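Local coordinates for uncharacterized protein (Methanosarcina mazei, PDB 3R6A) that is of unknown function but belongs to the glyoxalase/bleomycin resistance protein/dioxygenase superfamily and forms a two-chain assembly built on curved mixed beta sheets, at residues I5-S10 with T70-S75; S10-A15 with S49-I54; M34-P39 with V97-N102; A88-G93 with M103-S108. One frame throughout, in Å; residues are numbered along the deposited sequence.

In the fold
The N-terminal strand 5-14 supplies one side of two contacts. Its first half pairs antiparallel with strand 69-73 in interaction 1, closing a long loop, and its second half pairs parallel with strand 51-55 in interaction 2, whose shorter loop falls wholly within the first; the two share Ser10. Interaction 3 starts within the loop of interaction 2, at 34-39, and reaches forward to 97-102, so it crosses both. Interaction 4 zips together the arms of a late hairpin; it crosses interaction 3 and follows interactions 1 and 2 in series. Interactions 1 and 2 bind the central strands, interaction 4 one edge, and interaction 3 brings the two ends of the sheet order together.

Interaction 1. Residues I5-S10 with T70-S75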
# COMPACT_ATOMS: atom_id res chain seq x y z
N ILE B 5 10.60 -11.23 -1.68
CA ILE B 5 9.96 -9.92 -1.70
C ILE B 5 10.90 -9.04 -0.89
O ILE B 5 11.17 -9.33 0.28
CB ILE B 5 8.58 -9.95 -1.00
CG1 ILE B 5 7.64 -10.91 -1.74
CG2 ILE B 5 7.99 -8.53 -0.95
CD1 ILE B 5 7.18 -10.43 -3.09
N LEU B 6 11.40 -7.97 -1.49
CA LEU B 6 12.32 -7.07 -0.80
C LEU B 6 11.56 -5.97 -0.06
O LEU B 6 11.92 -5.60 1.06
CB LEU B 6 13.29 -6.45 -1.81
CG LEU B 6 14.22 -7.44 -2.52
CD1 LEU B 6 15.07 -6.71 -3.54
CD2 LEU B 6 15.11 -8.15 -1.50
N GLN B 7 10.52 -5.44 -0.69
CA GLN B 7 9.70 -4.39 -0.09
C GLN B 7 8.31 -4.42 -0.68
O GLN B 7 8.13 -4.79 -1.84
CB GLN B 7 10.26 -3.00 -0.38
CG GLN B 7 11.52 -2.58 0.33
CD GLN B 7 11.78 -1.10 0.13
OE1 GLN B 7 11.82 -0.61 -1.00
NE2 GLN B 7 11.96 -0.38 1.23
N ILE B 8 7.34 -4.02 0.13
CA ILE B 8 5.96 -3.93 -0.33
C ILE B 8 5.69 -2.43 -0.24
O ILE B 8 5.71 -1.85 0.84
CB ILE B 8 4.99 -4.70 0.59
CG1 ILE B 8 5.32 -6.19 0.51
CG2 ILE B 8 3.55 -4.43 0.16
CD1 ILE B 8 4.41 -7.08 1.36
N LEU B 9 5.46 -1.81 -1.39
CA LEU B 9 5.24 -0.38 -1.45
C LEU B 9 3.77 0.00 -1.59
O LEU B 9 3.08 -0.49 -2.49
CB LEU B 9 6.05 0.21 -2.60
CG LEU B 9 7.54 -0.15 -2.56
CD1 LEU B 9 8.21 0.32 -3.85
CD2 LEU B 9 8.19 0.50 -1.35
N SER B 10 3.31 0.88 -0.70
CA SER B 10 1.93 1.36 -0.73
C SER B 10 1.87 2.56 -1.66
O SER B 10 2.76 3.41 -1.64
CB SER B 10 1.49 1.76 0.67
OG SER B 10 1.60 0.65 1.55
N THR B 70 2.69 -2.20 -4.97
CA THR B 70 3.88 -2.54 -5.74
C THR B 70 4.81 -3.40 -4.90
O THR B 70 5.11 -3.06 -3.75
CB THR B 70 4.61 -1.25 -6.18
OG1 THR B 70 3.78 -0.55 -7.12
CG2 THR B 70 5.95 -1.57 -6.82
N PHE B 71 5.22 -4.53 -5.46
CA PHE B 71 6.12 -5.44 -4.77
C PHE B 71 7.49 -5.35 -5.41
O PHE B 71 7.65 -5.67 -6.59
CB PHE B 71 5.66 -6.90 -4.90
CG PHE B 71 4.39 -7.23 -4.15
CD1 PHE B 71 3.68 -6.27 -3.44
CD2 PHE B 71 3.90 -8.54 -4.18
CE1 PHE B 71 2.51 -6.60 -2.77
CE2 PHE B 71 2.72 -8.88 -3.51
CZ PHE B 71 2.03 -7.90 -2.81
N LEU B 72 8.49 -4.91 -4.64
CA LEU B 72 9.86 -4.86 -5.14
C LEU B 72 10.39 -6.26 -4.86
O LEU B 72 10.35 -6.73 -3.72
CB LEU B 72 10.66 -3.80 -4.37
CG LEU B 72 12.16 -3.65 -4.67
CD1 LEU B 72 12.38 -3.35 -6.15
CD2 LEU B 72 12.71 -2.52 -3.82
N VAL B 73 10.87 -6.94 -5.90
CA VAL B 73 11.36 -8.31 -5.75
C VAL B 73 12.78 -8.51 -6.27
O VAL B 73 13.30 -7.69 -7.02
CB VAL B 73 10.42 -9.30 -6.48
CG1 VAL B 73 9.00 -9.14 -5.97
CG2 VAL B 73 10.45 -9.06 -7.98
N ASP B 74 13.39 -9.62 -5.88
CA ASP B 74 14.74 -9.94 -6.31
C ASP B 74 14.77 -10.44 -7.75
O ASP B 74 15.68 -10.12 -8.52
CB ASP B 74 15.35 -10.98 -5.37
CG ASP B 74 14.69 -12.34 -5.50
OD1 ASP B 74 13.47 -12.40 -5.75
OD2 ASP B 74 15.39 -13.36 -5.33
N SER B 75 13.76 -11.23 -8.13
CA SER B 75 13.70 -11.79 -9.47
C SER B 75 12.29 -11.89 -10.05
O SER B 75 11.47 -12.67 -9.56
CB SER B 75 14.34 -13.18 -9.47
OG SER B 75 14.10 -13.86 -10.69
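Ile8 and Phe71 form an antiparallel non-hydrogen-bonded pair, and their side chains run alongside each other in the same direction. The CG2 branch of Ile8 makes the contact, lying 3.8 Å from CE1 of Phe71. Farther round the rim, on the same side of the ring, CD1 of Ile5 meets CD2 of Phe71 at 3.9 Å; both methyls approach obliquely. The Ile5 chain turns at its second torsion (chi2 -71°), which swings CD1 toward strand 70-73, where it also packs 3.6 Å from CG1 of Val73.

The opposite face carries Gln7, Leu9, Thr70 and Leu72. Gln7 and Leu72 lie next to each other, with OE1 of Gln7 3.5 Å from CD2 of Leu72. Leu9 and Thr70 instead cross at a slant, bringing their CB atoms to 4.1 Å.

The two strands illustrate how a ladder can absorb one extra residue. Leu6 and Gln7 are both set against Leu72 in a classic beta bulge, and Leu72 O is gripped by two N-H groups. The bond from Leu6 N to Leu72 O is the shorter, at 2.8 Å, while that from Gln7 N to the same oxygen measures 3.3 Å. Past the bulge the ladder is regular, with Leu9 and Thr70 exchanging a reciprocal pair of backbone bonds.

Ile51 of the second subunit packs on Phe71. Strand 112-118 lies along the far side of strand 69-73, and its Tyr115 meets the Phe71 ring edge-to-face, while Phe79 of helix 76-84 covers Ile5 and Val73.

Interaction 2. Residues S10-A15 with S49-I54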
# COMPACT_ATOMS: atom_id res chain seq x y z
N SER B 10 3.31 0.88 -0.70
CA SER B 10 1.93 1.36 -0.73
C SER B 10 1.87 2.56 -1.66
O SER B 10 2.76 3.41 -1.64
CB SER B 10 1.49 1.76 0.67
OG SER B 10 1.60 0.65 1.55
N ARG B 11 0.81 2.63 -2.46
CA ARG B 11 0.66 3.69 -3.44
C ARG B 11 -0.33 4.78 -3.08
O ARG B 11 -1.45 4.51 -2.67
CB ARG B 11 0.23 3.06 -4.77
CG ARG B 11 1.20 2.03 -5.32
CD ARG B 11 0.49 1.03 -6.24
NE ARG B 11 0.00 1.63 -7.49
CZ ARG B 11 0.73 1.75 -8.60
NH1 ARG B 11 1.98 1.31 -8.63
NH2 ARG B 11 0.19 2.27 -9.69
N LEU B 12 0.11 6.03 -3.23
CA LEU B 12 -0.74 7.18 -2.98
C LEU B 12 -0.73 7.99 -4.27
O LEU B 12 0.29 8.07 -4.96
CB LEU B 12 -0.21 8.03 -1.81
CG LEU B 12 -0.19 7.37 -0.43
CD1 LEU B 12 0.19 8.41 0.62
CD2 LEU B 12 -1.57 6.79 -0.11
N TYR B 13 -1.88 8.59 -4.59
CA TYR B 13 -2.05 9.36 -5.81
C TYR B 13 -2.36 10.81 -5.48
O TYR B 13 -3.32 11.10 -4.77
CB TYR B 13 -3.18 8.75 -6.62
CG TYR B 13 -3.05 7.26 -6.74
CD1 TYR B 13 -2.34 6.68 -7.79
CD2 TYR B 13 -3.58 6.41 -5.76
CE1 TYR B 13 -2.16 5.30 -7.86
CE2 TYR B 13 -3.40 5.04 -5.82
CZ TYR B 13 -2.70 4.49 -6.87
OH TYR B 13 -2.52 3.12 -6.93
N VAL B 14 -1.53 11.71 -6.00
CA VAL B 14 -1.69 13.13 -5.74
C VAL B 14 -1.58 13.96 -7.01
O VAL B 14 -1.09 13.48 -8.04
CB VAL B 14 -0.62 13.61 -4.73
CG1 VAL B 14 -0.76 12.83 -3.42
CG2 VAL B 14 0.78 13.43 -5.32
N ALA B 15 -2.03 15.21 -6.94
CA ALA B 15 -2.00 16.10 -8.09
C ALA B 15 -0.59 16.61 -8.36
O ALA B 15 -0.15 16.69 -9.51
CB ALA B 15 -2.94 17.27 -7.86
N SER B 49 10.09 6.55 2.36
CA SER B 49 9.87 5.40 3.24
C SER B 49 9.36 4.31 2.27
O SER B 49 9.94 4.14 1.19
CB SER B 49 8.82 5.70 4.31
OG SER B 49 8.67 4.61 5.19
N THR B 50 8.31 3.58 2.64
CA THR B 50 7.76 2.53 1.77
C THR B 50 6.51 2.99 1.03
O THR B 50 5.66 2.18 0.63
CB THR B 50 7.44 1.22 2.54
OG1 THR B 50 6.49 1.48 3.59
CG2 THR B 50 8.71 0.65 3.15
N ILE B 51 6.40 4.30 0.84
CA ILE B 51 5.27 4.87 0.12
C ILE B 51 5.71 5.34 -1.26
O ILE B 51 6.73 6.00 -1.40
CB ILE B 51 4.71 6.09 0.87
CG1 ILE B 51 4.10 5.65 2.20
CG2 ILE B 51 3.65 6.78 0.01
CD1 ILE B 51 3.59 6.80 3.02
N LEU B 52 4.93 4.99 -2.27
CA LEU B 52 5.21 5.42 -3.63
C LEU B 52 4.19 6.51 -3.92
O LEU B 52 2.99 6.26 -3.89
CB LEU B 52 5.01 4.28 -4.64
CG LEU B 52 6.10 3.21 -4.79
CD1 LEU B 52 5.64 2.17 -5.81
CD2 LEU B 52 7.40 3.86 -5.25
N LEU B 53 4.68 7.72 -4.17
CA LEU B 53 3.81 8.85 -4.49
C LEU B 53 3.76 9.00 -6.00
O LEU B 53 4.79 9.21 -6.65
CB LEU B 53 4.34 10.14 -3.86
CG LEU B 53 4.23 10.31 -2.35
CD1 LEU B 53 4.94 11.60 -1.93
CD2 LEU B 53 2.76 10.35 -1.94
N ILE B 54 2.56 8.88 -6.56
CA ILE B 54 2.36 9.00 -8.00
C ILE B 54 1.56 10.29 -8.23
O ILE B 54 0.44 10.42 -7.74
CB ILE B 54 1.56 7.79 -8.52
CG1 ILE B 54 2.29 6.50 -8.13
CG2 ILE B 54 1.39 7.88 -10.04
CD1 ILE B 54 1.52 5.24 -8.43
O HOH W 1 4.32 0.06 2.46
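Ile54 reaches two side chains of strand 10-14 with one methyl, in the parallel pairing of the first and last strands of a beta-alpha-beta-beta-beta module, the building unit of the glyoxalase fold. Its CD1 lies over one face of the Arg11 guanidinium, toward the rim, 3.5 Å from NH2 of Arg11. The same CD1 is 3.7 Å from CE1 of Tyr13, whose side chain runs beside that of Ile54.

On the other face of the sheet, Leu12 spans two neighbours. Its CB touches CD2 of Leu53 at 3.8 Å, and its CD1 meets CG2 of Ile51. Between the faces, five backbone hydrogen bonds run from Ser10 N to Val14 N.

Bonds on several sides fix how the guanidinium is turned. Arg11 bends at chi3 (67°), placing NE, which meets Tyr13 OH 3.0 Å away and nearly in the guanidinium plane. NH1 makes a salt bridge to Glu114 and NH2 bonds to Phe64 O, while Tyr24 of helix 17-27 covers Leu12 and Leu53.

Ser10 OG bonds to Ser10 OG of the second subunit; it also meets a water at 2.9 Å, and that water lies 2.8 Å from Thr50 OG1.

Interaction 3. Residues M34-P39 with V97-N102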
# COMPACT_ATOMS: atom_id res chain seq x y z
N MSE B 34 13.15 9.58 -2.94
CA MSE B 34 13.75 9.20 -4.21
C MSE B 34 12.83 9.57 -5.37
O MSE B 34 11.61 9.55 -5.24
CB MSE B 34 14.02 7.69 -4.25
CG MSE B 34 14.93 7.16 -3.16
SE MSE B 34 16.68 8.00 -3.16
CE MSE B 34 16.40 9.22 -1.70
N ARG B 35 13.44 9.94 -6.49
CA ARG B 35 12.69 10.26 -7.69
C ARG B 35 13.19 9.27 -8.73
O ARG B 35 14.40 9.02 -8.84
CB ARG B 35 12.94 11.70 -8.15
CG ARG B 35 12.38 12.73 -7.18
CD ARG B 35 10.86 12.89 -7.31
NE ARG B 35 10.51 13.70 -8.47
CZ ARG B 35 10.12 13.21 -9.64
NH1 ARG B 35 10.00 11.91 -9.81
NH2 ARG B 35 9.86 14.03 -10.65
N PHE B 36 12.26 8.68 -9.48
CA PHE B 36 12.62 7.68 -10.47
C PHE B 36 12.35 8.11 -11.90
O PHE B 36 11.44 8.90 -12.16
CB PHE B 36 11.84 6.39 -10.20
CG PHE B 36 12.10 5.80 -8.85
CD1 PHE B 36 13.33 5.21 -8.56
CD2 PHE B 36 11.12 5.83 -7.87
CE1 PHE B 36 13.57 4.67 -7.30
CE2 PHE B 36 11.36 5.28 -6.60
CZ PHE B 36 12.59 4.70 -6.32
N GLU B 37 13.16 7.59 -12.80
CA GLU B 37 13.01 7.86 -14.22
C GLU B 37 11.98 6.82 -14.68
O GLU B 37 12.17 5.62 -14.46
CB GLU B 37 14.34 7.62 -14.94
CG GLU B 37 14.32 8.03 -16.41
CD GLU B 37 15.58 7.61 -17.15
OE1 GLU B 37 16.60 7.32 -16.49
OE2 GLU B 37 15.55 7.57 -18.39
N ILE B 38 10.89 7.27 -15.28
CA ILE B 38 9.87 6.34 -15.74
C ILE B 38 9.44 6.64 -17.17
O ILE B 38 9.64 7.74 -17.68
CB ILE B 38 8.61 6.37 -14.84
CG1 ILE B 38 8.01 7.77 -14.82
CG2 ILE B 38 8.98 5.91 -13.43
CD1 ILE B 38 6.66 7.85 -14.12
N PRO B 39 8.84 5.64 -17.85
CA PRO B 39 8.38 5.80 -19.23
C PRO B 39 7.10 6.62 -19.43
O PRO B 39 6.98 7.34 -20.42
CB PRO B 39 8.22 4.35 -19.70
CG PRO B 39 7.75 3.67 -18.45
CD PRO B 39 8.67 4.25 -17.39
N VAL B 97 12.49 -1.18 -18.04
CA VAL B 97 12.23 0.21 -17.68
C VAL B 97 13.56 0.79 -17.21
O VAL B 97 14.49 0.04 -16.90
CB VAL B 97 11.15 0.32 -16.56
CG1 VAL B 97 9.81 -0.15 -17.10
CG2 VAL B 97 11.55 -0.50 -15.35
N PRO B 98 13.68 2.12 -17.15
CA PRO B 98 14.93 2.73 -16.71
C PRO B 98 15.52 2.18 -15.41
O PRO B 98 16.74 2.06 -15.27
CB PRO B 98 14.57 4.21 -16.59
CG PRO B 98 13.58 4.38 -17.71
CD PRO B 98 12.70 3.15 -17.54
N THR B 99 14.66 1.82 -14.47
CA THR B 99 15.11 1.30 -13.19
C THR B 99 15.29 -0.22 -13.14
O THR B 99 15.73 -0.76 -12.14
CB THR B 99 14.15 1.72 -12.05
OG1 THR B 99 12.82 1.29 -12.37
CG2 THR B 99 14.16 3.23 -11.87
N GLY B 100 14.95 -0.90 -14.23
CA GLY B 100 15.09 -2.35 -14.26
C GLY B 100 14.03 -3.00 -15.13
O GLY B 100 14.00 -2.81 -16.34
N ARG B 101 13.15 -3.79 -14.50
CA ARG B 101 12.08 -4.46 -15.24
C ARG B 101 10.84 -4.53 -14.38
O ARG B 101 10.93 -4.69 -13.17
CB ARG B 101 12.49 -5.89 -15.60
CG ARG B 101 13.69 -6.03 -16.51
CD ARG B 101 14.21 -7.46 -16.47
NE ARG B 101 13.22 -8.42 -16.94
CZ ARG B 101 13.11 -9.67 -16.48
NH1 ARG B 101 13.92 -10.09 -15.52
NH2 ARG B 101 12.20 -10.48 -16.98
N ASN B 102 9.67 -4.41 -14.99
CA ASN B 102 8.42 -4.49 -14.24
C ASN B 102 7.42 -5.36 -14.98
O ASN B 102 7.61 -5.69 -16.15
CB ASN B 102 7.75 -3.13 -14.05
CG ASN B 102 8.70 -2.03 -13.61
OD1 ASN B 102 9.63 -2.27 -12.84
ND2 ASN B 102 8.43 -0.81 -14.07
O HOH W 2 11.57 2.95 -14.17
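The ring of Phe36 and the carboxylate of Glu37 are the flat groups that meet segment 97-102. CG2 of Thr99 comes in obliquely to the ring, 3.9 Å from CD1 of Phe36, and the two side chains cross at about a right angle. The extended Glu37 chain likewise crosses the Pro98 ring at about a right angle. CB of Pro98 stands over the flat carboxylate, 3.6 Å from CD of Glu37, a van der Waals contact with no ion pair across the segments. Glu37 O adds a contact from the backbone side, 3.5 Å from Pro98 CB.

Pro98 and Thr99 are the corner residues of a type I beta turn, the tip of the hairpin made by strands 89-97 and 100-106. Val97 and Gly100 close it with bonds in both directions, the one from Val97 N to Gly100 O being 2.8 Å. Strand 34-35 and this hairpin belong to opposite ends of the sheet order, and their meeting is consistent with a strongly curved sheet, as in the open, cupped sheets of the glyoxalase fold.

No direct hydrogen bond links the segments; a water does. It donates to Glu37 O at 2.8 Å and sits 2.7 Å from Thr99 OG1, which chi1 (55°) places between the backbone N and carbonyl carbon.

Interaction 4. Residues A88-G93 with M103-S108; sequences AEIIRG and MTVRHS
Ile91 and Arg92 share Thr104 as partner, a classic bulge, and the backbone bonds of this antiparallel pair are organised round it. Thr104 O accepts from two donors, Ile91 N at 3.0 Å and, more loosely, Arg92 N at 3.3 Å. Thr104 N returns a bond to Arg92 O. Farther along, Glu89 and Arg106 exchange a reciprocal pair, of which the bond from Glu89 N to Arg106 O is almost straight (174°). CA-H...O contacts supplement these, the shortest from Met103 CA to Arg92 O at 3.0 Å.

Side-chain packing falls on two faces. On one, CD1 of Ile90 presses on CG2 of Val105 at 3.5 Å, closer than carbons usually pack, and also nears SE of selenomethionine Met103. The other methyl of Val105, CG1, rests 3.8 Å from CB of Ala88. On the other face, Arg92 and Thr104 run in step, their CB atoms 3.7 Å apart. At the bulge itself Ile91 crosses Thr104 at a slant, and CG1 of Ile91 lies 3.2 Å from Thr104 O.

His107 ND1 hydrogen-bonds to Tyr24 OH of the second subunit, and His107 NE2 to Tyr115 OH. The pair forms part of the hairpin of strands 89-97 and 100-106. Strand 112-118, which carries Tyr115, flanks strand 100-106, while Leu83 of helix 76-84 covers Ala88, Met103 and His107.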
# COMPACT_ATOMS: atom_id res chain seq x y z
N ALA B 88 -2.71 -16.87 -11.37
CA ALA B 88 -2.54 -15.45 -11.66
C ALA B 88 -2.35 -15.21 -13.15
O ALA B 88 -1.84 -16.07 -13.87
CB ALA B 88 -1.36 -14.90 -10.88
N GLU B 89 -2.75 -14.02 -13.60
CA GLU B 89 -2.61 -13.64 -15.01
C GLU B 89 -1.61 -12.50 -15.14
O GLU B 89 -1.74 -11.48 -14.47
CB GLU B 89 -3.96 -13.17 -15.56
CG GLU B 89 -5.07 -14.21 -15.49
CD GLU B 89 -5.03 -15.19 -16.65
OE1 GLU B 89 -3.98 -15.81 -16.89
OE2 GLU B 89 -6.07 -15.33 -17.33
N ILE B 90 -0.60 -12.68 -16.00
CA ILE B 90 0.38 -11.61 -16.21
C ILE B 90 -0.25 -10.72 -17.27
O ILE B 90 -0.37 -11.13 -18.43
CB ILE B 90 1.71 -12.17 -16.75
CG1 ILE B 90 2.19 -13.32 -15.86
CG2 ILE B 90 2.75 -11.06 -16.81
CD1 ILE B 90 2.42 -12.94 -14.41
N ILE B 91 -0.67 -9.52 -16.89
CA ILE B 91 -1.32 -8.62 -17.83
C ILE B 91 -0.46 -7.55 -18.50
O ILE B 91 -0.89 -6.93 -19.48
CB ILE B 91 -2.55 -7.95 -17.17
CG1 ILE B 91 -2.12 -7.12 -15.96
CG2 ILE B 91 -3.56 -9.02 -16.73
CD1 ILE B 91 -3.28 -6.48 -15.23
N ARG B 92 0.76 -7.34 -18.00
CA ARG B 92 1.68 -6.37 -18.58
C ARG B 92 3.11 -6.81 -18.31
O ARG B 92 3.44 -7.16 -17.19
CB ARG B 92 1.52 -4.98 -17.97
CG ARG B 92 0.25 -4.25 -18.29
CD ARG B 92 0.36 -2.82 -17.79
NE ARG B 92 1.47 -2.10 -18.43
CZ ARG B 92 1.55 -1.86 -19.74
NH1 ARG B 92 0.59 -2.28 -20.56
NH2 ARG B 92 2.59 -1.20 -20.23
N GLY B 93 3.95 -6.80 -19.34
CA GLY B 93 5.34 -7.19 -19.16
C GLY B 93 5.56 -8.68 -19.00
O GLY B 93 4.66 -9.47 -19.31
N MSE B 103 6.35 -5.71 -14.28
CA MSE B 103 5.24 -6.47 -14.84
C MSE B 103 4.05 -6.22 -13.93
O MSE B 103 4.22 -5.94 -12.74
CB MSE B 103 5.54 -7.97 -14.93
CG MSE B 103 5.69 -8.68 -13.60
SE MSE B 103 5.92 -10.59 -13.88
CE MSE B 103 6.01 -11.14 -12.02
N THR B 104 2.86 -6.26 -14.50
CA THR B 104 1.65 -6.05 -13.72
C THR B 104 0.89 -7.36 -13.76
O THR B 104 0.78 -7.98 -14.81
CB THR B 104 0.81 -4.90 -14.29
OG1 THR B 104 1.57 -3.68 -14.20
CG2 THR B 104 -0.48 -4.73 -13.50
N VAL B 105 0.39 -7.78 -12.61
CA VAL B 105 -0.27 -9.07 -12.51
C VAL B 105 -1.63 -9.02 -11.84
O VAL B 105 -1.82 -8.29 -10.88
CB VAL B 105 0.62 -10.03 -11.69
CG1 VAL B 105 -0.06 -11.39 -11.54
CG2 VAL B 105 1.98 -10.17 -12.35
N ARG B 106 -2.57 -9.81 -12.35
CA ARG B 106 -3.88 -9.91 -11.74
C ARG B 106 -3.91 -11.24 -11.00
O ARG B 106 -3.91 -12.30 -11.63
CB ARG B 106 -5.01 -9.87 -12.78
CG ARG B 106 -6.41 -9.97 -12.14
CD ARG B 106 -7.51 -9.99 -13.20
NE ARG B 106 -8.86 -9.93 -12.61
CZ ARG B 106 -9.49 -10.96 -12.05
NH1 ARG B 106 -8.93 -12.15 -12.00
NH2 ARG B 106 -10.70 -10.78 -11.54
N HIS B 107 -3.91 -11.18 -9.68
CA HIS B 107 -3.96 -12.38 -8.87
C HIS B 107 -5.35 -13.01 -9.03
O HIS B 107 -6.30 -12.33 -9.39
CB HIS B 107 -3.74 -12.04 -7.39
CG HIS B 107 -2.34 -11.60 -7.07
ND1 HIS B 107 -1.99 -11.10 -5.84
CD2 HIS B 107 -1.21 -11.62 -7.81
CE1 HIS B 107 -0.69 -10.83 -5.84
NE2 HIS B 107 -0.20 -11.13 -7.02
N SER B 108 -5.44 -14.31 -8.76
CA SER B 108 -6.70 -15.03 -8.87
C SER B 108 -7.81 -14.34 -8.08
O SER B 108 -8.97 -14.29 -8.52
CB SER B 108 -6.54 -16.46 -8.37
OG SER B 108 -7.75 -17.18 -8.46